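Local coordinates for flagellar motor switch protein FliG (Aquifex aeolicus, PDB 3HJL) that probably forms part of the rotor-mounted switch complex (C ring) at the base of the flagellar basal body, which interacts with chemotaxis proteins and direction-determining motor components, at residues A15-L20 against L42-A46; A61-L65 against E80-N84; I109-I113 against A179-L183; V116-A122 against K144-I148; L135-Q139 against N169-V175. Numbering follows the deposited sequence.

Contact 1 (A15-L20 against L42-A46)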
# COMPACT_ATOMS: atom_id res chain seq x y z
N ALA A 15 -21.10 13.04 41.32
CA ALA A 15 -22.54 13.03 41.63
C ALA A 15 -23.39 13.39 40.40
O ALA A 15 -24.40 12.73 40.12
CB ALA A 15 -22.84 13.98 42.76
N ALA A 16 -22.97 14.43 39.67
CA ALA A 16 -23.64 14.86 38.44
C ALA A 16 -23.66 13.77 37.37
O ALA A 16 -24.70 13.52 36.75
CB ALA A 16 -22.96 16.12 37.88
N VAL A 17 -22.52 13.12 37.17
CA VAL A 17 -22.40 12.05 36.19
C VAL A 17 -23.20 10.81 36.61
O VAL A 17 -23.87 10.21 35.78
CB VAL A 17 -20.92 11.67 35.91
CG1 VAL A 17 -20.84 10.50 34.94
CG2 VAL A 17 -20.15 12.88 35.34
N LEU A 18 -23.13 10.45 37.90
CA LEU A 18 -23.92 9.35 38.45
C LEU A 18 -25.42 9.56 38.24
O LEU A 18 -26.11 8.65 37.77
CB LEU A 18 -23.65 9.16 39.95
CG LEU A 18 -22.39 8.42 40.40
CD1 LEU A 18 -22.27 8.46 41.94
CD2 LEU A 18 -22.40 6.97 39.91
N LEU A 19 -25.90 10.76 38.56
CA LEU A 19 -27.32 11.12 38.38
C LEU A 19 -27.81 10.78 36.96
O LEU A 19 -28.87 10.19 36.79
CB LEU A 19 -27.54 12.62 38.67
CG LEU A 19 -28.97 13.18 38.58
CD1 LEU A 19 -29.86 12.58 39.67
CD2 LEU A 19 -28.96 14.69 38.66
N LEU A 20 -27.00 11.13 35.97
CA LEU A 20 -27.34 10.92 34.57
C LEU A 20 -27.04 9.50 34.03
O LEU A 20 -27.68 9.07 33.07
CB LEU A 20 -26.60 11.96 33.72
CG LEU A 20 -26.94 13.41 34.07
CD1 LEU A 20 -25.89 14.35 33.51
CD2 LEU A 20 -28.33 13.77 33.55
N LEU A 42 -26.75 20.07 39.85
CA LEU A 42 -26.20 18.86 39.25
C LEU A 42 -26.20 18.89 37.72
O LEU A 42 -25.22 18.46 37.11
CB LEU A 42 -26.89 17.60 39.79
CG LEU A 42 -26.52 17.26 41.24
CD1 LEU A 42 -27.47 16.24 41.85
CD2 LEU A 42 -25.07 16.78 41.34
N PHE A 43 -27.24 19.45 37.10
CA PHE A 43 -27.28 19.56 35.63
C PHE A 43 -26.23 20.54 35.11
O PHE A 43 -25.55 20.25 34.12
CB PHE A 43 -28.68 19.96 35.10
CG PHE A 43 -29.79 18.97 35.41
CD1 PHE A 43 -29.61 17.59 35.21
CD2 PHE A 43 -31.04 19.42 35.80
CE1 PHE A 43 -30.64 16.70 35.47
CE2 PHE A 43 -32.08 18.52 36.07
CZ PHE A 43 -31.88 17.16 35.90
N ALA A 44 -26.08 21.68 35.79
CA ALA A 44 -25.07 22.68 35.40
C ALA A 44 -23.65 22.11 35.55
O ALA A 44 -22.78 22.38 34.73
CB ALA A 44 -25.24 23.96 36.20
N LEU A 45 -23.44 21.30 36.59
CA LEU A 45 -22.15 20.60 36.77
C LEU A 45 -21.83 19.66 35.59
O LEU A 45 -20.70 19.64 35.11
CB LEU A 45 -22.14 19.80 38.09
CG LEU A 45 -21.99 20.64 39.37
CD1 LEU A 45 -22.43 19.85 40.58
CD2 LEU A 45 -20.57 21.14 39.54
N ALA A 46 -22.82 18.88 35.15
CA ALA A 46 -22.63 17.93 34.04
C ALA A 46 -22.36 18.67 32.73
O ALA A 46 -21.43 18.32 31.99
CB ALA A 46 -23.84 17.02 33.89

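Contact 2 (A61-L65 against E80-N84)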
# COMPACT_ATOMS: atom_id res chain seq x y z
N ALA A 61 -15.15 5.57 34.32
CA ALA A 61 -16.39 4.79 34.33
C ALA A 61 -16.25 3.53 35.18
O ALA A 61 -17.14 3.21 35.97
CB ALA A 61 -16.80 4.41 32.89
N GLU A 62 -15.14 2.83 34.98
CA GLU A 62 -14.84 1.61 35.72
C GLU A 62 -14.50 1.86 37.19
O GLU A 62 -14.74 0.99 38.03
CB GLU A 62 -13.70 0.85 35.04
CG GLU A 62 -14.14 0.19 33.74
CD GLU A 62 -12.99 -0.39 32.95
OE1 GLU A 62 -11.83 -0.31 33.41
OE2 GLU A 62 -13.24 -0.93 31.85
N GLU A 63 -13.93 3.03 37.49
CA GLU A 63 -13.70 3.43 38.88
C GLU A 63 -15.05 3.68 39.53
O GLU A 63 -15.35 3.08 40.55
CB GLU A 63 -12.83 4.68 38.97
CG GLU A 63 -12.28 4.92 40.39
CD GLU A 63 -12.03 6.39 40.71
OE1 GLU A 63 -13.00 7.19 40.64
OE2 GLU A 63 -10.89 6.72 41.09
N LEU A 64 -15.86 4.55 38.92
CA LEU A 64 -17.24 4.87 39.39
C LEU A 64 -18.09 3.63 39.59
O LEU A 64 -18.85 3.56 40.56
CB LEU A 64 -17.99 5.79 38.41
CG LEU A 64 -17.94 7.31 38.56
CD1 LEU A 64 -18.68 7.97 37.39
CD2 LEU A 64 -18.55 7.73 39.88
N LEU A 65 -18.02 2.70 38.64
CA LEU A 65 -18.78 1.46 38.72
C LEU A 65 -18.35 0.62 39.93
O LEU A 65 -19.20 0.14 40.67
CB LEU A 65 -18.63 0.66 37.41
CG LEU A 65 -19.48 -0.59 37.20
CD1 LEU A 65 -20.98 -0.27 37.24
CD2 LEU A 65 -19.11 -1.25 35.88
N GLU A 80 -24.00 -0.67 29.90
CA GLU A 80 -24.90 0.44 29.59
C GLU A 80 -24.60 1.66 30.47
O GLU A 80 -24.81 2.80 30.06
CB GLU A 80 -26.36 -0.00 29.76
CG GLU A 80 -27.39 0.98 29.22
CD GLU A 80 -28.77 0.37 29.06
OE1 GLU A 80 -28.90 -0.67 28.37
OE2 GLU A 80 -29.73 0.94 29.61
N PHE A 81 -24.14 1.41 31.70
CA PHE A 81 -23.65 2.47 32.59
C PHE A 81 -22.40 3.15 32.01
O PHE A 81 -22.32 4.38 32.01
CB PHE A 81 -23.36 1.87 33.98
CG PHE A 81 -22.80 2.85 34.97
CD1 PHE A 81 -23.65 3.65 35.72
CD2 PHE A 81 -21.44 2.88 35.24
CE1 PHE A 81 -23.14 4.53 36.68
CE2 PHE A 81 -20.92 3.75 36.19
CZ PHE A 81 -21.77 4.58 36.91
N ILE A 82 -21.45 2.36 31.49
CA ILE A 82 -20.21 2.91 30.90
C ILE A 82 -20.53 3.82 29.70
O ILE A 82 -19.95 4.90 29.57
CB ILE A 82 -19.19 1.78 30.40
CG1 ILE A 82 -18.94 0.67 31.43
CG2 ILE A 82 -17.86 2.40 29.99
CD1 ILE A 82 -18.87 1.12 32.89
N GLU A 83 -21.44 3.37 28.84
CA GLU A 83 -21.85 4.14 27.65
C GLU A 83 -22.54 5.44 28.04
O GLU A 83 -22.32 6.47 27.40
CB GLU A 83 -22.77 3.30 26.73
CG GLU A 83 -23.08 3.95 25.35
CD GLU A 83 -24.14 3.18 24.54
OE1 GLU A 83 -24.66 3.75 23.56
OE2 GLU A 83 -24.44 2.01 24.87
N ASN A 84 -23.39 5.39 29.07
CA ASN A 84 -24.07 6.60 29.56
C ASN A 84 -23.10 7.66 30.08
O ASN A 84 -23.30 8.84 29.84
CB ASN A 84 -25.11 6.26 30.64
CG ASN A 84 -26.30 5.47 30.09
OD1 ASN A 84 -26.41 5.24 28.89
ND2 ASN A 84 -27.16 5.02 30.98

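Contact 3 (I109-I113 against A179-L183)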
# COMPACT_ATOMS: atom_id res chain seq x y z
N ILE A 109 -11.41 10.05 -1.16
CA ILE A 109 -11.48 8.78 -1.86
C ILE A 109 -12.69 8.72 -2.79
O ILE A 109 -12.55 8.38 -3.96
CB ILE A 109 -11.51 7.59 -0.85
CG1 ILE A 109 -10.16 7.44 -0.11
CG2 ILE A 109 -11.84 6.30 -1.54
CD1 ILE A 109 -8.96 7.22 -1.03
N LEU A 110 -13.86 9.09 -2.27
CA LEU A 110 -15.09 9.06 -3.07
C LEU A 110 -15.10 10.11 -4.21
O LEU A 110 -15.73 9.90 -5.24
CB LEU A 110 -16.33 9.17 -2.17
CG LEU A 110 -16.58 8.02 -1.16
CD1 LEU A 110 -17.84 8.29 -0.33
CD2 LEU A 110 -16.70 6.63 -1.80
N LYS A 111 -14.36 11.22 -4.04
CA LYS A 111 -14.17 12.19 -5.13
C LYS A 111 -13.35 11.59 -6.29
O LYS A 111 -13.60 11.91 -7.45
CB LYS A 111 -13.49 13.47 -4.63
CG LYS A 111 -14.42 14.44 -3.93
CD LYS A 111 -13.65 15.68 -3.48
CE LYS A 111 -14.56 16.69 -2.79
NZ LYS A 111 -13.84 17.96 -2.48
N GLU A 112 -12.34 10.78 -5.96
CA GLU A 112 -11.56 10.07 -6.98
C GLU A 112 -12.40 9.05 -7.73
O GLU A 112 -12.19 8.82 -8.92
CB GLU A 112 -10.34 9.39 -6.36
CG GLU A 112 -9.30 10.34 -5.82
CD GLU A 112 -8.64 11.19 -6.91
OE1 GLU A 112 -8.22 10.64 -7.96
OE2 GLU A 112 -8.52 12.41 -6.69
N ILE A 113 -13.32 8.39 -7.00
CA ILE A 113 -14.30 7.46 -7.59
C ILE A 113 -15.25 8.20 -8.55
O ILE A 113 -15.64 7.66 -9.58
CB ILE A 113 -15.16 6.77 -6.45
CG1 ILE A 113 -14.36 5.70 -5.72
CG2 ILE A 113 -16.41 6.14 -7.02
CD1 ILE A 113 -14.06 4.45 -6.58
N ALA A 179 -14.01 1.34 -1.92
CA ALA A 179 -13.65 2.33 -2.92
C ALA A 179 -12.16 2.30 -3.25
O ALA A 179 -11.79 2.39 -4.41
CB ALA A 179 -14.08 3.73 -2.44
N GLN A 180 -11.32 2.14 -2.22
CA GLN A 180 -9.87 2.02 -2.41
C GLN A 180 -9.46 0.74 -3.16
O GLN A 180 -8.54 0.77 -3.97
CB GLN A 180 -9.13 2.13 -1.07
CG GLN A 180 -9.28 3.51 -0.40
CD GLN A 180 -8.26 3.77 0.70
OE1 GLN A 180 -8.54 3.57 1.88
NE2 GLN A 180 -7.08 4.21 0.32
N ILE A 181 -10.13 -0.37 -2.87
CA ILE A 181 -9.92 -1.63 -3.62
C ILE A 181 -10.34 -1.47 -5.10
O ILE A 181 -9.73 -2.06 -5.99
CB ILE A 181 -10.71 -2.83 -2.99
CG1 ILE A 181 -10.10 -3.24 -1.64
CG2 ILE A 181 -10.76 -4.07 -3.94
CD1 ILE A 181 -8.66 -3.76 -1.72
N LEU A 182 -11.39 -0.68 -5.33
CA LEU A 182 -11.89 -0.41 -6.68
C LEU A 182 -10.86 0.48 -7.42
O LEU A 182 -10.56 0.23 -8.59
CB LEU A 182 -13.29 0.24 -6.62
CG LEU A 182 -14.19 0.15 -7.88
CD1 LEU A 182 -15.69 0.32 -7.57
CD2 LEU A 182 -13.76 1.17 -8.94
N LEU A 183 -10.27 1.45 -6.72
CA LEU A 183 -9.23 2.32 -7.32
C LEU A 183 -7.96 1.57 -7.69
O LEU A 183 -7.36 1.82 -8.72
CB LEU A 183 -8.91 3.51 -6.40
CG LEU A 183 -10.01 4.57 -6.36
CD1 LEU A 183 -9.86 5.49 -5.16
CD2 LEU A 183 -10.03 5.35 -7.68

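Contact 4 (V116-A122 against K144-I148)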
# COMPACT_ATOMS: atom_id res chain seq x y z
N VAL A 116 -14.07 8.64 -12.09
CA VAL A 116 -13.97 7.45 -12.92
C VAL A 116 -15.22 7.28 -13.77
O VAL A 116 -16.31 7.53 -13.31
CB VAL A 116 -13.72 6.18 -12.07
CG1 VAL A 116 -13.53 4.96 -12.96
CG2 VAL A 116 -12.50 6.37 -11.16
N ASP A 117 -15.04 6.92 -15.04
CA ASP A 117 -16.15 6.69 -15.96
C ASP A 117 -17.13 5.66 -15.36
O ASP A 117 -16.72 4.58 -14.96
CB ASP A 117 -15.59 6.19 -17.29
CG ASP A 117 -16.61 6.15 -18.39
OD1 ASP A 117 -16.44 6.94 -19.34
OD2 ASP A 117 -17.58 5.37 -18.32
N SER A 118 -18.41 6.02 -15.30
CA SER A 118 -19.46 5.16 -14.71
C SER A 118 -19.63 3.79 -15.37
O SER A 118 -20.14 2.86 -14.73
CB SER A 118 -20.80 5.90 -14.70
OG SER A 118 -20.73 7.03 -13.83
N ARG A 119 -19.23 3.66 -16.64
CA ARG A 119 -19.21 2.36 -17.32
C ARG A 119 -18.16 1.44 -16.69
O ARG A 119 -18.39 0.24 -16.54
CB ARG A 119 -18.91 2.52 -18.82
CG ARG A 119 -20.01 3.24 -19.59
CD ARG A 119 -19.58 3.56 -21.02
NE ARG A 119 -18.76 4.77 -21.11
CZ ARG A 119 -18.27 5.27 -22.25
NH1 ARG A 119 -18.56 4.71 -23.43
NH2 ARG A 119 -17.54 6.38 -22.22
N ILE A 120 -17.01 2.01 -16.33
CA ILE A 120 -15.94 1.28 -15.67
C ILE A 120 -16.34 0.88 -14.25
O ILE A 120 -16.12 -0.26 -13.84
CB ILE A 120 -14.61 2.11 -15.65
CG1 ILE A 120 -14.10 2.33 -17.09
CG2 ILE A 120 -13.55 1.41 -14.78
CD1 ILE A 120 -12.94 3.28 -17.21
N LEU A 121 -16.98 1.79 -13.52
CA LEU A 121 -17.47 1.51 -12.16
C LEU A 121 -18.58 0.44 -12.19
O LEU A 121 -18.56 -0.49 -11.39
CB LEU A 121 -17.96 2.79 -11.47
CG LEU A 121 -16.91 3.90 -11.23
CD1 LEU A 121 -17.53 5.16 -10.67
CD2 LEU A 121 -15.82 3.44 -10.32
N ALA A 122 -19.53 0.57 -13.12
CA ALA A 122 -20.60 -0.43 -13.31
C ALA A 122 -20.03 -1.81 -13.61
O ALA A 122 -20.43 -2.80 -13.01
CB ALA A 122 -21.56 -0.00 -14.43
N LYS A 144 -24.14 10.34 -10.00
CA LYS A 144 -23.19 9.23 -10.18
C LYS A 144 -23.85 7.88 -10.02
O LYS A 144 -23.70 7.01 -10.87
CB LYS A 144 -21.99 9.29 -9.21
CG LYS A 144 -20.68 9.68 -9.84
CD LYS A 144 -20.21 8.71 -10.92
CE LYS A 144 -18.94 9.22 -11.56
NZ LYS A 144 -18.69 8.72 -12.90
N SER A 145 -24.56 7.70 -8.91
CA SER A 145 -25.26 6.45 -8.65
C SER A 145 -26.29 6.14 -9.75
O SER A 145 -26.45 4.98 -10.12
CB SER A 145 -25.92 6.44 -7.26
OG SER A 145 -26.78 7.54 -7.11
N ALA A 146 -26.92 7.18 -10.30
CA ALA A 146 -27.86 7.02 -11.42
C ALA A 146 -27.16 6.53 -12.69
O ALA A 146 -27.68 5.67 -13.39
CB ALA A 146 -28.60 8.32 -11.69
N GLU A 147 -26.00 7.13 -13.01
CA GLU A 147 -25.20 6.74 -14.18
C GLU A 147 -24.71 5.30 -14.08
O GLU A 147 -24.69 4.58 -15.08
CB GLU A 147 -23.98 7.64 -14.33
CG GLU A 147 -24.24 9.03 -14.87
CD GLU A 147 -23.03 9.95 -14.74
OE1 GLU A 147 -21.88 9.44 -14.69
OE2 GLU A 147 -23.22 11.18 -14.68
N ILE A 148 -24.28 4.89 -12.89
CA ILE A 148 -23.82 3.52 -12.65
C ILE A 148 -24.99 2.56 -12.79
O ILE A 148 -24.88 1.54 -13.47
CB ILE A 148 -23.18 3.34 -11.26
CG1 ILE A 148 -21.88 4.15 -11.15
CG2 ILE A 148 -22.89 1.89 -10.99
CD1 ILE A 148 -21.42 4.35 -9.72
O HOH W 1 -19.41 8.65 -16.61

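Contact 5 (L135-Q139 against N169-V175)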
# COMPACT_ATOMS: atom_id res chain seq x y z
N LEU A 135 -24.61 -0.39 -0.74
CA LEU A 135 -23.80 0.32 0.26
C LEU A 135 -22.84 1.32 -0.37
O LEU A 135 -22.63 2.41 0.17
CB LEU A 135 -23.03 -0.68 1.14
CG LEU A 135 -23.83 -1.41 2.23
CD1 LEU A 135 -23.17 -2.74 2.64
CD2 LEU A 135 -24.00 -0.48 3.43
N PHE A 136 -22.24 0.94 -1.50
CA PHE A 136 -21.31 1.81 -2.26
C PHE A 136 -22.05 2.99 -2.91
O PHE A 136 -21.64 4.15 -2.77
CB PHE A 136 -20.59 0.99 -3.34
CG PHE A 136 -19.50 1.74 -4.07
CD1 PHE A 136 -18.25 1.89 -3.50
CD2 PHE A 136 -19.71 2.24 -5.35
CE1 PHE A 136 -17.24 2.55 -4.17
CE2 PHE A 136 -18.69 2.92 -6.03
CZ PHE A 136 -17.46 3.06 -5.44
N LEU A 137 -23.14 2.70 -3.62
CA LEU A 137 -23.94 3.73 -4.27
C LEU A 137 -24.61 4.69 -3.29
O LEU A 137 -24.78 5.86 -3.62
CB LEU A 137 -24.98 3.13 -5.24
CG LEU A 137 -24.48 2.44 -6.52
CD1 LEU A 137 -25.66 2.14 -7.43
CD2 LEU A 137 -23.47 3.28 -7.26
N SER A 138 -24.96 4.21 -2.09
CA SER A 138 -25.56 5.07 -1.05
C SER A 138 -24.69 6.28 -0.70
O SER A 138 -25.22 7.30 -0.28
CB SER A 138 -25.84 4.28 0.25
OG SER A 138 -24.66 4.13 1.03
N GLN A 139 -23.37 6.16 -0.86
CA GLN A 139 -22.41 7.22 -0.53
C GLN A 139 -22.01 8.13 -1.68
O GLN A 139 -21.27 9.08 -1.47
CB GLN A 139 -21.14 6.60 0.08
CG GLN A 139 -21.37 5.82 1.36
CD GLN A 139 -22.01 6.67 2.42
OE1 GLN A 139 -21.36 7.52 3.03
NE2 GLN A 139 -23.30 6.46 2.63
N ASN A 169 -28.43 2.27 8.04
CA ASN A 169 -27.07 2.58 8.46
C ASN A 169 -26.08 2.21 7.35
O ASN A 169 -26.35 1.35 6.51
CB ASN A 169 -26.69 1.74 9.69
CG ASN A 169 -27.29 2.26 10.97
OD1 ASN A 169 -26.87 3.28 11.50
ND2 ASN A 169 -28.21 1.49 11.54
N VAL A 170 -24.90 2.83 7.40
CA VAL A 170 -23.78 2.50 6.53
C VAL A 170 -22.48 2.76 7.28
O VAL A 170 -22.30 3.84 7.81
CB VAL A 170 -23.78 3.36 5.22
CG1 VAL A 170 -23.87 4.83 5.53
CG2 VAL A 170 -22.53 3.08 4.40
N ASN A 171 -21.58 1.77 7.33
CA ASN A 171 -20.25 1.98 7.91
C ASN A 171 -19.35 2.66 6.87
O ASN A 171 -19.10 2.10 5.80
CB ASN A 171 -19.62 0.66 8.37
CG ASN A 171 -18.30 0.87 9.11
OD1 ASN A 171 -17.25 0.97 8.49
ND2 ASN A 171 -18.36 0.95 10.44
N VAL A 172 -18.92 3.87 7.18
CA VAL A 172 -18.11 4.70 6.26
C VAL A 172 -16.76 4.05 5.90
O VAL A 172 -16.34 4.09 4.74
CB VAL A 172 -17.90 6.12 6.87
CG1 VAL A 172 -16.76 6.89 6.15
CG2 VAL A 172 -19.22 6.91 6.83
N GLN A 173 -16.09 3.47 6.89
CA GLN A 173 -14.80 2.84 6.67
C GLN A 173 -14.88 1.62 5.75
O GLN A 173 -13.98 1.38 4.96
CB GLN A 173 -14.15 2.47 8.02
CG GLN A 173 -13.71 3.69 8.84
CD GLN A 173 -12.55 4.47 8.18
OE1 GLN A 173 -11.49 3.90 7.90
NE2 GLN A 173 -12.76 5.76 7.93
N TYR A 174 -15.97 0.86 5.86
CA TYR A 174 -16.20 -0.29 4.99
C TYR A 174 -16.30 0.14 3.52
O TYR A 174 -15.69 -0.46 2.65
CB TYR A 174 -17.48 -1.03 5.42
CG TYR A 174 -17.87 -2.19 4.54
CD1 TYR A 174 -18.87 -2.06 3.58
CD2 TYR A 174 -17.23 -3.42 4.65
CE1 TYR A 174 -19.22 -3.11 2.76
CE2 TYR A 174 -17.57 -4.49 3.82
CZ TYR A 174 -18.57 -4.32 2.87
OH TYR A 174 -18.93 -5.38 2.06
N VAL A 175 -17.08 1.19 3.28
CA VAL A 175 -17.30 1.71 1.94
C VAL A 175 -16.03 2.36 1.37
O VAL A 175 -15.71 2.17 0.20
CB VAL A 175 -18.49 2.71 1.91
CG1 VAL A 175 -18.54 3.44 0.57
CG2 VAL A 175 -19.81 1.96 2.16

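Contact 1 (A15-L20 against L42-A46)
Helices 7-21 and 36-47 of the FliG N-terminal domain cross steeply here: the short segments 15-20 and 42-46 make an angle of 101°, with their axes 8.5 Å apart at closest approach. Leu42 opens 42-46 at the crossing point, its CA only 4.8 Å from the CA of Ala16. So close an approach suits alanine, whose methyl CB lies 3.3 Å from Leu42 O without forcing the backbones apart. The Leu42 side chain spreads over helix 7-21, CD2 lying 3.9 Å from Ala15 CB, while its CB meets Leu19 CD2 at 3.7 Å. The CA-to-CB bond of Phe43 points away from helix 7-21, but the ring lies back toward it, so that CE1 is 4.1 Å from Leu19 CD2 and 4.2 Å from Leu20 CD2, the latter at the ring edge. One turn after Leu42, Leu45 brings its CB to 3.8 Å from Ala16 CB. Ala46, small and buried, closes the row with its CB 3.4 Å from Leu20 CD1. All the meeting side chains are apolar, and no hydrogen bond crosses. Val17 and Leu18 instead pack on helices 54-70 and 78-88, while Leu45 reaches back along helix 7-21 to Leu9 and Ala12.

Contact 2 (A61-L65 against E80-N84)
The short segments 61-65 and 80-84 cross obliquely at 127°, with axes 9.9 Å apart at closest approach. They belong to helices 54-70 and 78-88, consecutive members of the helical bundle that forms the FliG N-terminal domain. The backbones come nearest where Ala61 CA lies 5.5 Å from Ile82 CA, a place where a small residue avoids a clash: Ala61 CB meets Ile82 CG2 at 3.7 Å. Phe81 fills the adjoining space with a flat, rigid ring that a shorter side chain could not supply. The edge of this ring approaches helix 54-70, with Phe81 CE2 4.2 Å from Leu64 CB, and its tip, CZ, reaches Leu18 of helix 7-21, giving a core common to three helices. Glu62 and Glu83 point away from the interface, and Glu63, out of reach of 80-84, forms a salt bridge with Lys14. Leu65 is long enough to bridge both partners, its CD1 standing 3.8 Å from Phe81 CD2 and its CD2 3.8 Å from Ile82 CD1.

Contact 3 (I109-I113 against A179-L183)
This is apolar helix-helix packing that fastens the C-terminal part of the long helix 93-114 to helix 172-193 of the FliG middle domain in this armadillo-like, superhelical protein. The short segments run in roughly the same direction, crossing at 44° with their axes 9.8 Å apart. Ala179 provides a shallow site between larger side chains: Ile109 CG2 comes within 3.5 Å of Ala179 CB, Ile113 CG1 within 3.8 Å and Leu110 CD2 within 4.0 Å. Branched isoleucines one turn apart suit this position, since the methyl CG2 of Ile109 and the methylene CG1 of Ile113 both meet the alanine. Phe136 of helix 130-137 packs on Ile113, Ala179 and Leu182, closing the core from another direction. At the margin the aliphatic parts of longer polar residues take over: Gln180 CG touches Ile109 CD1 at 3.8 Å, and Glu112 CB lies 4.1 Å from Leu183 CD1 while its carboxylate makes a salt bridge with Lys115. Ile113 CD1 reaches farther across, 4.1 Å from both Leu182 CD2 and Leu183 CG.

Contact 4 (V116-A122 against K144-I148)
Lys144 NZ donates two short hydrogen bonds to the start of helix 118-125, one to Val116 O at 2.7 Å and one to Ser118 OG at 2.8 Å. The serine hydroxyl in turn donates a hydrogen bond, from Ser118 OG to Glu147 OE1 at 2.8 Å, so it links lysine to glutamate; a direct but long salt bridge of 3.7 Å also joins Lys144 NZ to Glu147 OE1. A water adds a further bridge, accepting from Ser118 N at 3.1 Å and donating to Glu147 OE1 at 3.2 Å. Lysine suits this position because its long aliphatic chain can cross a buried interface and still deliver a charge to a backbone carbonyl. The helix start has its own N-cap, Asp117, whose OD2 accepts from Arg119 N at 2.9 Å and pairs in a salt bridge with Arg119 NE at 3.1 Å. In the all-helical FliG middle domain the short segments of helices 118-125 and 142-150 cross at 67°, with axes 9.2 Å apart at closest approach, and Ser118 CA stands 5.1 Å from Ile148 CA, a distance that favours a small residue. Farther along, the contact turns apolar. Leu121 CD1 meets Ile148 CD1 at 4.1 Å, and Ala122 CB lies 3.8 Å from Ile148 O and 4.1 Å from Ile148 CG2. Leu121 extends this packing to Ile113 and Leu182, whereas Ile148 continues it to Leu137 and Leu140.

Contact 5 (L135-Q139 against N169-V175)
Leu135 lies across the bend that leads into helix 172-193, its CD2 4.0 Å from Val170 CG2 and its CD1 4.0 Å from Tyr174 CE1. The branched leucine can thus touch the extended residues before the helix and the first turn of the helix at once. Val175 packs against 135-139: its CG2 lies 3.5 Å from Leu135 O, and its CG1 sits 3.8 Å from Gln139 CG and 4.4 Å from Phe136 CD1. The short, beta-branched valine fits here, where Phe136 CA and Val175 CA are 5.8 Å apart. Each side also orders itself. Asn171 is the N-cap of helix 172-193, with its OD1 accepting from Tyr174 N at 2.9 Å; Ser138 OG donates to Leu135 O at 2.8 Å and accepts from Gln139 NE2 at 3.1 Å. With this bond the glutamine lies folded back, Gln139 NE2 3.4 Å from Val170 CG1. The contact belongs to the FliG middle domain, where helix 130-137 begins within the EHPQR motif, and the Leu135 side chain is about 8 Å from that of Arg163, the motif's arginine. Phe136 extends the packing to helix 93-114, Leu137 to helix 142-150. Because no hydrogen bond crosses between 135-139 and 169-175, shape and apolar burial hold the two together, with Gln139 adding its side chain, while the hydrogen bonds described stay within each segment.

Contacts 1 and 2 come first along the chain and share the N-terminal domain; their centres are 14 Å apart, joined by Leu18 packing on Leu64 and Phe81 and by Val17 on Leu64. Contacts 3, 4 and 5 form a second cluster, with centres 12 to 16 Å apart. Contact 3 closes the largest span, from helix 93-114 to helix 172-193, and both other pairs fall within it; contacts 4 and 5 interleave along the sequence. Phe136 and Leu121 knit this group into one core. The clusters lie 31 to 52 Å apart between centres without touching, and helix 93-114, which follows helix 78-88, leads from the first to the second, consistent with an extended, modular rotor protein.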